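Local coordinates for GCN5-related N-acetyltransferase (Kribbella flavida, PDB 4MY0), which binds acetyl coenzyme A and probably transfers its acetyl group to an amine, perhaps that of an aminoglycoside, at residues F71-G77 and A184-W190; R140-F145 and V253-P259; L174-A178 and E227-H231; R294-A300 and T379-G383. One frame throughout, in Å; residues are numbered along the deposited sequence.

Contact 1 of 4, residues F71-G77 and A184-W190; sequences FQQWWGG and ASGLLVW
The rings of F71 and W190 meet edge to face: the phenyl corner CE1 points onto the six-membered ring of the indole, the centroids 4.9 Å apart and the planes at 79°. L188 covers one face of the same phenyl ring, its CD1 lying 4.1 Å from the centroid of F71 in a CH-pi contact. The edge of the W74 indole faces the carbonyl oxygens of L187 and L188, while V189 CG2 comes to 3.5 Å from W74 NE1. Over the middle of one face of W75 sits the backbone N of G186, and S185 CB packs 3.6 Å from W75 CE3.

Between these rings the strands pair antiparallel. V189 N donates to Q72 O at 2.8 Å, with a weak return bond, and W74 exchanges backbone bonds with L187 and G186. The side chain of Q73 reaches across to the other segment. CG lies anti to the backbone N (chi1 -164°) and the extended chain carries NE2 to G186 O at 2.8 Å, the acceptor near the amide plane. OE1 accepts from W75 NE1, so both ends of the amide are used and its flip is fixed. Beyond the strand, G76 N donates to S185 OG at 2.7 Å in an almost straight bond. G76 and G77 suit their positive phi, and at G186 any CB would jam against the preceding carbonyl.

The contact joins the sequence ranges of the two acetyltransferase domains. Its chemistry implies a divided task: aromatic and aliphatic groups pack together, largely away from solvent, while glutamine and serine satisfy polar groups where regular strand pairing gives out.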
loop_
_atom_site.group_PDB
_atom_site.type_symbol
_atom_site.label_atom_id
_atom_site.label_comp_id
_atom_site.label_asym_id
_atom_site.label_seq_id
_atom_site.Cartn_x
_atom_site.Cartn_y
_atom_site.Cartn_z
ATOM N N PHE C 71 25.684 13.123 -28.606
ATOM C CA PHE C 71 26.388 12.183 -27.733
ATOM C C PHE C 71 27.506 11.488 -28.480
ATOM O O PHE C 71 27.625 11.622 -29.694
ATOM C CB PHE C 71 25.447 11.073 -27.275
ATOM C CG PHE C 71 24.432 11.491 -26.247
ATOM C CD1 PHE C 71 24.783 12.308 -25.182
ATOM C CD2 PHE C 71 23.126 11.020 -26.335
ATOM C CE1 PHE C 71 23.835 12.666 -24.220
ATOM C CE2 PHE C 71 22.170 11.367 -25.382
ATOM C CZ PHE C 71 22.526 12.201 -24.325
ATOM N N GLN C 72 28.311 10.727 -27.740
ATOM C CA GLN C 72 29.033 9.600 -28.312
ATOM C C GLN C 72 28.531 8.393 -27.537
ATOM O O GLN C 72 27.965 8.548 -26.444
ATOM C CB GLN C 72 30.553 9.754 -28.174
ATOM C CG GLN C 72 31.090 11.069 -28.731
ATOM C CD GLN C 72 32.542 10.982 -29.133
ATOM O OE1 GLN C 72 32.890 10.275 -30.078
ATOM N NE2 GLN C 72 33.403 11.704 -28.425
ATOM N N GLN C 73 28.701 7.197 -28.092
ATOM C CA GLN C 73 28.256 5.994 -27.391
ATOM C C GLN C 73 29.325 4.923 -27.507
ATOM O O GLN C 73 29.899 4.705 -28.581
ATOM C CB GLN C 73 26.910 5.488 -27.918
ATOM C CG GLN C 73 26.231 4.488 -26.973
ATOM C CD GLN C 73 24.931 3.947 -27.529
ATOM O OE1 GLN C 73 24.752 3.870 -28.743
ATOM N NE2 GLN C 73 24.015 3.573 -26.642
ATOM N N TRP C 74 29.622 4.277 -26.389
ATOM C CA TRP C 74 30.646 3.241 -26.388
ATOM C C TRP C 74 30.111 2.008 -27.102
ATOM O O TRP C 74 28.979 1.590 -26.855
ATOM C CB TRP C 74 31.018 2.880 -24.951
ATOM C CG TRP C 74 31.884 3.912 -24.269
ATOM C CD1 TRP C 74 31.473 4.928 -23.447
ATOM C CD2 TRP C 74 33.311 4.010 -24.347
ATOM N NE1 TRP C 74 32.563 5.648 -23.011
ATOM C CE2 TRP C 74 33.704 5.105 -23.547
ATOM C CE3 TRP C 74 34.295 3.277 -25.019
ATOM C CZ2 TRP C 74 35.039 5.488 -23.406
ATOM C CZ3 TRP C 74 35.622 3.649 -24.869
ATOM C CH2 TRP C 74 35.984 4.746 -24.070
ATOM N N TRP C 75 30.914 1.444 -28.001
ATOM C CA TRP C 75 30.588 0.147 -28.585
ATOM C C TRP C 75 31.849 -0.688 -28.723
ATOM O O TRP C 75 32.783 -0.318 -29.465
ATOM C CB TRP C 75 29.863 0.303 -29.926
ATOM C CG TRP C 75 28.423 0.720 -29.747
ATOM C CD1 TRP C 75 27.898 1.968 -29.950
ATOM C CD2 TRP C 75 27.337 -0.105 -29.299
ATOM N NE1 TRP C 75 26.549 1.962 -29.675
ATOM C CE2 TRP C 75 26.180 0.703 -29.266
ATOM C CE3 TRP C 75 27.228 -1.448 -28.929
ATOM C CZ2 TRP C 75 24.928 0.210 -28.877
ATOM C CZ3 TRP C 75 25.980 -1.937 -28.530
ATOM C CH2 TRP C 75 24.851 -1.111 -28.512
ATOM N N GLY C 76 31.884 -1.799 -27.983
ATOM C CA GLY C 76 33.068 -2.642 -27.913
ATOM C C GLY C 76 34.308 -1.869 -27.522
ATOM O O GLY C 76 35.390 -2.092 -28.068
ATOM N N GLY C 77 34.166 -0.938 -26.581
ATOM C CA GLY C 77 35.328 -0.207 -26.097
ATOM C C GLY C 77 35.849 0.897 -27.013
ATOM O O GLY C 77 36.960 1.385 -26.818
ATOM N N ALA C 184 33.533 -1.979 -23.116
ATOM C CA ALA C 184 32.151 -1.713 -22.750
ATOM C C ALA C 184 31.328 -1.234 -23.944
ATOM O O ALA C 184 31.860 -0.640 -24.890
ATOM C CB ALA C 184 32.100 -0.690 -21.630
ATOM N N SER C 185 30.021 -1.477 -23.881
ATOM C CA SER C 185 29.112 -1.053 -24.938
ATOM C C SER C 185 27.873 -0.421 -24.329
ATOM O O SER C 185 27.426 -0.828 -23.246
ATOM C CB SER C 185 28.693 -2.257 -25.792
ATOM O OG SER C 185 29.755 -2.706 -26.617
ATOM N N GLY C 186 27.312 0.559 -25.025
ATOM C CA GLY C 186 26.023 1.106 -24.639
ATOM C C GLY C 186 26.136 2.442 -23.933
ATOM O O GLY C 186 25.287 3.315 -24.118
ATOM N N LEU C 187 27.186 2.613 -23.134
ATOM C CA LEU C 187 27.314 3.799 -22.279
ATOM C C LEU C 187 27.407 5.136 -23.033
ATOM O O LEU C 187 28.047 5.223 -24.085
ATOM C CB LEU C 187 28.515 3.619 -21.352
ATOM C CG LEU C 187 28.243 2.489 -20.364
ATOM C CD1 LEU C 187 29.303 1.412 -20.410
ATOM C CD2 LEU C 187 28.095 3.055 -18.964
ATOM N N LEU C 188 26.773 6.173 -22.482
ATOM C CA LEU C 188 26.840 7.512 -23.067
ATOM C C LEU C 188 28.175 8.196 -22.769
ATOM O O LEU C 188 28.748 8.017 -21.692
ATOM C CB LEU C 188 25.719 8.403 -22.532
ATOM C CG LEU C 188 24.258 8.052 -22.796
ATOM C CD1 LEU C 188 23.346 9.127 -22.233
ATOM C CD2 LEU C 188 24.043 7.899 -24.269
ATOM N N VAL C 189 28.652 8.986 -23.728
ATOM C CA VAL C 189 29.743 9.929 -23.495
ATOM C C VAL C 189 29.144 11.335 -23.541
ATOM O O VAL C 189 28.577 11.735 -24.561
ATOM C CB VAL C 189 30.808 9.845 -24.594
ATOM C CG1 VAL C 189 31.893 10.888 -24.354
ATOM C CG2 VAL C 189 31.396 8.452 -24.667
ATOM N N TRP C 190 29.250 12.074 -22.443
ATOM C CA TRP C 190 28.743 13.438 -22.390
ATOM C C TRP C 190 29.870 14.421 -22.660
ATOM O O TRP C 190 31.030 14.130 -22.371
ATOM C CB TRP C 190 28.167 13.743 -21.000
ATOM C CG TRP C 190 26.916 13.000 -20.652
ATOM C CD1 TRP C 190 26.820 11.749 -20.104
ATOM C CD2 TRP C 190 25.572 13.476 -20.802
ATOM N NE1 TRP C 190 25.494 11.417 -19.921
ATOM C CE2 TRP C 190 24.711 12.465 -20.340
ATOM C CE3 TRP C 190 25.015 14.661 -21.289
ATOM C CZ2 TRP C 190 23.321 12.605 -20.355
ATOM C CZ3 TRP C 190 23.640 14.797 -21.299
ATOM C CH2 TRP C 190 22.811 13.783 -20.842
#

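Contact 2 of 4, residues R140-F145 and V253-P259; sequences RYRFSF and VHAYLSP
R140-F145 and V253-P259 run antiparallel, F143 with A255 and F145 with V253 forming hydrogen-bonded pairs and R142 with Y256 and S144 with H254 non-hydrogen-bonded ones; A255 N to F143 O measures 2.7 Å.

On the sheet face of R142, S144, H254 and Y256 the tyrosine ring is a shared platform. The guanidinium of R140 lies flat on one side of it, planes 11° apart, with R140 CZ 3.8 Å from the centroid of Y256 in an off-centre cation-pi contact. The opposite side carries R142 CG, 3.8 Å from that same centroid. A bend at chi3 (68°) then turns the R142 guanidinium onto H254; the planes differ by 2°, and R142 CZ is 3.6 Å from H254 ND1. In the plane of this imidazole, S144 OG and H254 ND1 share a hydrogen bond of 2.6 Å.

On the side of Y141 and F143, the loop after the strand brings in apolar groups. P259 CD rests over the Y141 ring, 3.6 Å from its centroid, and L257 CD1 meets the edge of F143 at CD2, 3.6 Å away. Here F143 and P259 pack against R279 and H139, respectively, of a second subunit. With an alanine in place of Y256, the R140 guanidinium would probably lack its stacking partner and R142 be freer to shift.

Stacking uses the flat faces of arginine and spares its in-plane N-H groups: R140 gives NE to L389 O and NH2 to Q278 OE1. The R142 cation over H254 would by itself probably disfavour a second proton on the imidazole, though D222 beside it may offset this.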
loop_
_atom_site.group_PDB
_atom_site.type_symbol
_atom_site.label_atom_id
_atom_site.label_comp_id
_atom_site.label_asym_id
_atom_site.label_seq_id
_atom_site.Cartn_x
_atom_site.Cartn_y
_atom_site.Cartn_z
ATOM N N ARG C 140 18.956 -0.394 -19.054
ATOM C CA ARG C 140 19.445 0.420 -17.955
ATOM C C ARG C 140 18.915 -0.257 -16.704
ATOM O O ARG C 140 17.705 -0.459 -16.571
ATOM C CB ARG C 140 18.909 1.844 -18.070
ATOM C CG ARG C 140 19.361 2.790 -16.953
ATOM C CD ARG C 140 18.605 4.107 -17.081
ATOM N NE ARG C 140 19.040 5.118 -16.120
ATOM C CZ ARG C 140 18.213 5.815 -15.347
ATOM N NH1 ARG C 140 18.703 6.726 -14.520
ATOM N NH2 ARG C 140 16.899 5.603 -15.396
ATOM N N TYR C 141 19.815 -0.650 -15.808
ATOM C CA TYR C 141 19.435 -1.445 -14.639
ATOM C C TYR C 141 19.573 -0.620 -13.375
ATOM O O TYR C 141 20.561 0.104 -13.214
ATOM C CB TYR C 141 20.365 -2.655 -14.476
ATOM C CG TYR C 141 20.393 -3.642 -15.618
ATOM C CD1 TYR C 141 19.561 -4.757 -15.626
ATOM C CD2 TYR C 141 21.293 -3.487 -16.661
ATOM C CE1 TYR C 141 19.611 -5.679 -16.665
ATOM C CE2 TYR C 141 21.349 -4.399 -17.703
ATOM C CZ TYR C 141 20.510 -5.490 -17.701
ATOM O OH TYR C 141 20.575 -6.390 -18.745
ATOM N N ARG C 142 18.612 -0.752 -12.462
ATOM C CA ARG C 142 18.781 -0.185 -11.127
ATOM C C ARG C 142 18.678 -1.288 -10.078
ATOM O O ARG C 142 17.680 -1.999 -10.023
ATOM C CB ARG C 142 17.770 0.943 -10.817
ATOM C CG ARG C 142 18.228 1.830 -9.617
ATOM C CD ARG C 142 17.097 2.694 -9.030
ATOM N NE ARG C 142 16.071 1.891 -8.361
ATOM C CZ ARG C 142 15.104 2.402 -7.605
ATOM N NH1 ARG C 142 15.040 3.710 -7.419
ATOM N NH2 ARG C 142 14.198 1.610 -7.039
ATOM N N PHE C 143 19.706 -1.427 -9.249
ATOM C CA PHE C 143 19.675 -2.416 -8.175
ATOM C C PHE C 143 19.666 -1.729 -6.815
ATOM O O PHE C 143 20.091 -0.576 -6.700
ATOM C CB PHE C 143 20.866 -3.377 -8.296
ATOM C CG PHE C 143 20.801 -4.253 -9.524
ATOM C CD1 PHE C 143 19.915 -5.324 -9.582
ATOM C CD2 PHE C 143 21.603 -3.990 -10.624
ATOM C CE1 PHE C 143 19.837 -6.127 -10.727
ATOM C CE2 PHE C 143 21.536 -4.795 -11.770
ATOM C CZ PHE C 143 20.658 -5.857 -11.816
ATOM N N SER C 144 19.165 -2.417 -5.791
ATOM C CA SER C 144 19.090 -1.808 -4.467
ATOM C C SER C 144 19.846 -2.639 -3.442
ATOM O O SER C 144 19.605 -3.844 -3.304
ATOM C CB SER C 144 17.625 -1.632 -4.039
ATOM O OG SER C 144 16.887 -0.929 -5.028
ATOM N N PHE C 145 20.753 -1.987 -2.719
ATOM C CA PHE C 145 21.560 -2.662 -1.711
ATOM C C PHE C 145 21.268 -2.114 -0.320
ATOM O O PHE C 145 20.682 -1.028 -0.175
ATOM C CB PHE C 145 23.047 -2.473 -2.034
ATOM C CG PHE C 145 23.422 -2.927 -3.423
ATOM C CD1 PHE C 145 23.827 -4.230 -3.651
ATOM C CD2 PHE C 145 23.346 -2.053 -4.507
ATOM C CE1 PHE C 145 24.161 -4.664 -4.937
ATOM C CE2 PHE C 145 23.684 -2.474 -5.804
ATOM C CZ PHE C 145 24.084 -3.782 -6.020
ATOM N N VAL C 253 20.613 1.831 -0.527
ATOM C CA VAL C 253 21.308 2.502 -1.615
ATOM C C VAL C 253 20.881 1.922 -2.955
ATOM O O VAL C 253 21.108 0.742 -3.214
ATOM C CB VAL C 253 22.826 2.321 -1.513
ATOM C CG1 VAL C 253 23.502 2.958 -2.737
ATOM C CG2 VAL C 253 23.358 2.944 -0.223
ATOM N N HIS C 254 20.269 2.739 -3.812
ATOM C CA HIS C 254 19.946 2.279 -5.153
ATOM C C HIS C 254 21.150 2.595 -6.050
ATOM O O HIS C 254 21.825 3.615 -5.856
ATOM C CB HIS C 254 18.695 2.989 -5.681
ATOM C CG HIS C 254 17.496 2.872 -4.784
ATOM N ND1 HIS C 254 16.886 1.666 -4.507
ATOM C CD2 HIS C 254 16.780 3.817 -4.126
ATOM C CE1 HIS C 254 15.852 1.872 -3.707
ATOM N NE2 HIS C 254 15.769 3.167 -3.456
ATOM N N ALA C 255 21.445 1.729 -7.015
ATOM C CA ALA C 255 22.562 2.016 -7.913
ATOM C C ALA C 255 22.252 1.681 -9.356
ATOM O O ALA C 255 21.678 0.623 -9.670
ATOM C CB ALA C 255 23.819 1.298 -7.462
ATOM N N TYR C 256 22.637 2.595 -10.233
ATOM C CA TYR C 256 22.628 2.319 -11.657
ATOM C C TYR C 256 23.970 1.724 -12.034
ATOM O O TYR C 256 25.024 2.347 -11.837
ATOM C CB TYR C 256 22.342 3.594 -12.448
ATOM C CG TYR C 256 20.912 4.022 -12.293
ATOM C CD1 TYR C 256 19.909 3.408 -13.037
ATOM C CD2 TYR C 256 20.548 5.013 -11.379
ATOM C CE1 TYR C 256 18.587 3.770 -12.889
ATOM C CE2 TYR C 256 19.219 5.390 -11.233
ATOM C CZ TYR C 256 18.248 4.760 -11.995
ATOM O OH TYR C 256 16.923 5.108 -11.869
ATOM N N LEU C 257 23.921 0.498 -12.548
ATOM C CA LEU C 257 25.115 -0.232 -12.961
ATOM C C LEU C 257 24.753 -1.502 -13.730
ATOM O O LEU C 257 23.602 -1.939 -13.718
ATOM C CB LEU C 257 25.981 -0.586 -11.749
ATOM C CG LEU C 257 25.364 -0.824 -10.378
ATOM C CD1 LEU C 257 24.763 -2.201 -10.272
ATOM C CD2 LEU C 257 26.459 -0.641 -9.354
ATOM N N SER C 258 25.739 -2.096 -14.392
ATOM C CA SER C 258 25.525 -3.365 -15.086
ATOM C C SER C 258 25.271 -4.511 -14.103
ATOM O O SER C 258 25.733 -4.462 -12.960
ATOM C CB SER C 258 26.741 -3.678 -15.952
ATOM O OG SER C 258 26.869 -5.073 -16.158
ATOM N N PRO C 259 24.536 -5.559 -14.536
ATOM C CA PRO C 259 24.415 -6.749 -13.679
ATOM C C PRO C 259 25.753 -7.485 -13.600
ATOM O O PRO C 259 25.898 -8.394 -12.778
ATOM C CB PRO C 259 23.368 -7.606 -14.402
ATOM C CG PRO C 259 23.432 -7.160 -15.840
ATOM C CD PRO C 259 23.798 -5.704 -15.805
#

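Contact 3 of 4, residues L174-A178 and E227-H231; sequences LVGTA and ELVAH
H231, just after strand 222-230, reaches across to helix 168-182 and touches three of its residues. From CB, the ring leaves with CG anti to the carbonyl carbon (chi1 -62°), which swings it over the helix backbone. CD2 passes 4.0 Å from A178 CB. At the far end CE1 touches both L174 CD2 and T177 CB, 3.8 Å from each. NE2 donates to L174 O at 3.1 Å, with an N-H...O angle of 146° and the oxygen close to the imidazole plane. That oxygen also accepts the helical bond from A178 N, and the two donors come to it from opposite faces of the carbonyl plane.

V229 supplies the apolar part. Its CG1 packs 4.0 Å from A178 CB, and its CG2 meets V175 CG2 at the same separation of 4.0 Å. Beta-branched valine suits an extended strand and turns both methyls to the helix, and the small alanine lets the imidazole come close. F213 of the adjacent strand 212-219 adds to the same packing surface, touching L174, V175 and E227.

A helix carbonyl can therefore keep its intrahelical partner and still hold a histidine: H231 gains a directed tie between helix and strand end without breaking the helix.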
loop_
_atom_site.group_PDB
_atom_site.type_symbol
_atom_site.label_atom_id
_atom_site.label_comp_id
_atom_site.label_asym_id
_atom_site.label_seq_id
_atom_site.Cartn_x
_atom_site.Cartn_y
_atom_site.Cartn_z
ATOM N N LEU C 174 39.182 8.650 -16.332
ATOM C CA LEU C 174 38.989 7.431 -15.562
ATOM C C LEU C 174 37.960 6.534 -16.247
ATOM O O LEU C 174 38.159 5.328 -16.373
ATOM C CB LEU C 174 38.538 7.768 -14.149
ATOM C CG LEU C 174 39.625 8.430 -13.310
ATOM C CD1 LEU C 174 39.100 8.862 -11.953
ATOM C CD2 LEU C 174 40.849 7.520 -13.156
ATOM N N VAL C 175 36.873 7.141 -16.704
ATOM C CA VAL C 175 35.808 6.407 -17.381
ATOM C C VAL C 175 36.363 5.788 -18.661
ATOM O O VAL C 175 36.100 4.619 -18.964
ATOM C CB VAL C 175 34.618 7.341 -17.715
ATOM C CG1 VAL C 175 33.751 6.751 -18.807
ATOM C CG2 VAL C 175 33.783 7.607 -16.479
ATOM N N GLY C 176 37.143 6.578 -19.397
ATOM C CA GLY C 176 37.708 6.147 -20.663
ATOM C C GLY C 176 38.588 4.927 -20.490
ATOM O O GLY C 176 38.463 3.943 -21.220
ATOM N N THR C 177 39.476 4.992 -19.506
ATOM C CA THR C 177 40.385 3.894 -19.225
ATOM C C THR C 177 39.578 2.642 -18.886
ATOM O O THR C 177 39.868 1.563 -19.378
ATOM C CB THR C 177 41.333 4.244 -18.061
ATOM O OG1 THR C 177 42.087 5.422 -18.395
ATOM C CG2 THR C 177 42.291 3.096 -17.782
ATOM N N ALA C 178 38.546 2.795 -18.065
ATOM C CA ALA C 178 37.740 1.649 -17.660
ATOM C C ALA C 178 37.013 1.005 -18.849
ATOM O O ALA C 178 37.027 -0.215 -19.013
ATOM C CB ALA C 178 36.746 2.051 -16.578
ATOM N N GLU C 227 26.688 6.861 -10.707
ATOM C CA GLU C 227 27.816 6.231 -11.372
ATOM C C GLU C 227 28.942 5.968 -10.389
ATOM O O GLU C 227 29.270 6.834 -9.568
ATOM C CB GLU C 227 28.324 7.095 -12.544
ATOM C CG GLU C 227 29.474 6.435 -13.316
ATOM C CD GLU C 227 29.879 7.197 -14.588
ATOM O OE1 GLU C 227 29.609 8.418 -14.673
ATOM O OE2 GLU C 227 30.476 6.567 -15.498
ATOM N N LEU C 228 29.521 4.769 -10.476
ATOM C CA LEU C 228 30.726 4.440 -9.726
ATOM C C LEU C 228 31.688 3.767 -10.681
ATOM O O LEU C 228 31.332 2.800 -11.358
ATOM C CB LEU C 228 30.427 3.507 -8.551
ATOM C CG LEU C 228 31.563 3.393 -7.527
ATOM C CD1 LEU C 228 31.005 3.161 -6.112
ATOM C CD2 LEU C 228 32.537 2.290 -7.921
ATOM N N VAL C 229 32.908 4.285 -10.735
ATOM C CA VAL C 229 33.960 3.694 -11.554
ATOM C C VAL C 229 35.150 3.394 -10.651
ATOM O O VAL C 229 35.572 4.243 -9.868
ATOM C CB VAL C 229 34.376 4.654 -12.683
ATOM C CG1 VAL C 229 35.653 4.181 -13.378
ATOM C CG2 VAL C 229 33.229 4.794 -13.685
ATOM N N ALA C 230 35.679 2.180 -10.734
ATOM C CA ALA C 230 36.832 1.828 -9.914
ATOM C C ALA C 230 37.737 0.846 -10.649
ATOM O O ALA C 230 37.274 -0.182 -11.155
ATOM C CB ALA C 230 36.382 1.247 -8.597
ATOM N N HIS C 231 39.027 1.160 -10.691
ATOM C CA HIS C 231 39.989 0.313 -11.381
ATOM C C HIS C 231 40.575 -0.782 -10.493
ATOM O O HIS C 231 41.044 -1.801 -11.000
ATOM C CB HIS C 231 41.116 1.159 -11.978
ATOM C CG HIS C 231 40.651 2.143 -13.006
ATOM N ND1 HIS C 231 41.446 3.169 -13.470
ATOM C CD2 HIS C 231 39.470 2.257 -13.660
ATOM C CE1 HIS C 231 40.777 3.870 -14.369
ATOM N NE2 HIS C 231 39.577 3.334 -14.506
#

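Contact 4 of 4, residues R294-A300 and T379-G383; sequences RGFAPGA and TAFGG
R294 meets the edge of the F381 ring with one face of its guanidinium, the two planes steeply inclined and NE standing 3.8 Å from F381 CD1. With CG anti to the backbone N (chi1 -163°), the extended chain carries the charged end past the phenyl ring to Y352, whose backbone O takes a bond from NH2. Were this arginine an alanine, Y352 O would probably be left without its donor and the side of F381 less covered. After G295, F296 turns its ring edge onto the face of F381: the centroids are 5.4 Å apart and the planes lie at 67°. The edge of F296 also meets a carbonyl, CD1 lying 3.5 Å from A380 O.

A297 begins a type II turn through P298 and G299 to A300; glycine suits the third position, where phi is 80°. Both small alanines face the helix end: A297 CB is 3.6 Å from T379 O, and A300 CB packs 4.0 Å from A380 CA.

Within the sterol carrier protein range, this loop joins helix 287-293 to strand 302-309 and lies against the C-terminal end of helix 371-380. I291 of the former helix touches both phenylalanines, while V324 and L322 of strand 318-325 back F296 and F381 respectively.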
loop_
_atom_site.group_PDB
_atom_site.type_symbol
_atom_site.label_atom_id
_atom_site.label_comp_id
_atom_site.label_asym_id
_atom_site.label_seq_id
_atom_site.Cartn_x
_atom_site.Cartn_y
_atom_site.Cartn_z
ATOM N N ARG C 294 33.113 0.934 -34.633
ATOM C CA ARG C 294 32.830 -0.019 -33.560
ATOM C C ARG C 294 34.084 -0.770 -33.120
ATOM O O ARG C 294 34.966 -1.038 -33.930
ATOM C CB ARG C 294 31.778 -1.043 -34.015
ATOM C CG ARG C 294 31.123 -1.809 -32.850
ATOM C CD ARG C 294 30.191 -2.899 -33.342
ATOM N NE ARG C 294 29.230 -3.362 -32.327
ATOM C CZ ARG C 294 29.519 -4.253 -31.377
ATOM N NH1 ARG C 294 30.745 -4.759 -31.299
ATOM N NH2 ARG C 294 28.592 -4.645 -30.502
ATOM N N GLY C 295 34.172 -1.108 -31.836
ATOM C CA GLY C 295 35.185 -2.063 -31.399
ATOM C C GLY C 295 34.612 -3.451 -31.617
ATOM O O GLY C 295 33.398 -3.634 -31.507
ATOM N N PHE C 296 35.454 -4.419 -31.961
ATOM C CA PHE C 296 34.983 -5.792 -32.131
ATOM C C PHE C 296 35.740 -6.725 -31.197
ATOM O O PHE C 296 36.873 -6.437 -30.825
ATOM C CB PHE C 296 35.136 -6.252 -33.586
ATOM C CG PHE C 296 34.134 -5.632 -34.516
ATOM C CD1 PHE C 296 32.910 -6.246 -34.742
ATOM C CD2 PHE C 296 34.400 -4.421 -35.145
ATOM C CE1 PHE C 296 31.970 -5.668 -35.580
ATOM C CE2 PHE C 296 33.458 -3.839 -35.991
ATOM C CZ PHE C 296 32.252 -4.463 -36.210
ATOM N N ALA C 297 35.108 -7.838 -30.835
ATOM C CA ALA C 297 35.662 -8.783 -29.866
ATOM C C ALA C 297 37.075 -9.259 -30.211
ATOM O O ALA C 297 37.340 -9.668 -31.336
ATOM C CB ALA C 297 34.726 -9.978 -29.701
ATOM N N PRO C 298 37.983 -9.214 -29.224
ATOM C CA PRO C 298 39.363 -9.689 -29.371
ATOM C C PRO C 298 39.385 -11.104 -29.936
ATOM O O PRO C 298 38.627 -11.953 -29.471
ATOM C CB PRO C 298 39.884 -9.708 -27.928
ATOM C CG PRO C 298 39.032 -8.732 -27.196
ATOM C CD PRO C 298 37.680 -8.798 -27.843
ATOM N N GLY C 299 40.220 -11.347 -30.938
ATOM C CA GLY C 299 40.351 -12.681 -31.497
ATOM C C GLY C 299 39.264 -13.069 -32.482
ATOM O O GLY C 299 39.432 -14.015 -33.256
ATOM N N ALA C 300 38.150 -12.345 -32.459
ATOM C CA ALA C 300 37.052 -12.607 -33.388
ATOM C C ALA C 300 37.454 -12.348 -34.837
ATOM O O ALA C 300 38.094 -11.346 -35.153
ATOM C CB ALA C 300 35.824 -11.780 -33.024
ATOM N N THR C 379 29.763 -14.142 -32.661
ATOM C CA THR C 379 31.008 -13.864 -31.933
ATOM C C THR C 379 31.624 -12.491 -32.256
ATOM O O THR C 379 32.118 -11.806 -31.362
ATOM C CB THR C 379 32.048 -14.987 -32.121
ATOM O OG1 THR C 379 32.291 -15.193 -33.516
ATOM C CG2 THR C 379 31.529 -16.276 -31.510
ATOM N N ALA C 380 31.586 -12.102 -33.527
ATOM C CA ALA C 380 32.019 -10.767 -33.951
ATOM C C ALA C 380 31.384 -9.651 -33.114
ATOM O O ALA C 380 32.082 -8.804 -32.549
ATOM C CB ALA C 380 31.689 -10.557 -35.424
ATOM N N PHE C 381 30.057 -9.652 -33.040
ATOM C CA PHE C 381 29.340 -8.612 -32.309
ATOM C C PHE C 381 29.179 -8.960 -30.835
ATOM O O PHE C 381 28.540 -8.230 -30.078
ATOM C CB PHE C 381 27.977 -8.348 -32.956
ATOM C CG PHE C 381 28.066 -7.694 -34.315
ATOM C CD1 PHE C 381 28.141 -6.313 -34.429
ATOM C CD2 PHE C 381 28.079 -8.462 -35.477
ATOM C CE1 PHE C 381 28.219 -5.703 -35.686
ATOM C CE2 PHE C 381 28.154 -7.863 -36.732
ATOM C CZ PHE C 381 28.223 -6.480 -36.836
ATOM N N GLY C 382 29.765 -10.079 -30.427
ATOM C CA GLY C 382 29.693 -10.500 -29.041
ATOM C C GLY C 382 30.482 -9.612 -28.096
ATOM O O GLY C 382 31.220 -8.727 -28.528
ATOM N N GLY C 383 30.331 -9.856 -26.798
ATOM C CA GLY C 383 31.048 -9.088 -25.800
ATOM C C GLY C 383 30.107 -8.761 -24.666
ATOM O O GLY C 383 29.047 -9.374 -24.547
#

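In the fold
From the N terminus, 71-77 waits until 184-190 for its partner, closing contact 1 and tying the first acetyltransferase range to the second. Strand 140-145 starts within that loop but pairs with 253-259, so contact 2 crosses contact 1. Contact 3, from helix residues 174-178 to 227-231, also crosses contact 1, yet lies wholly within the span of contact 2; its strand neighbours strand 252-256. Contact 1 touches contact 3 where W74 packs on G176. Contact 4 follows in series, closing a later loop in the sterol carrier range. It meets contact 1 through a probable hydrogen bond from G295 N to W75 O, linking the C-terminal domain to the acetyltransferase part.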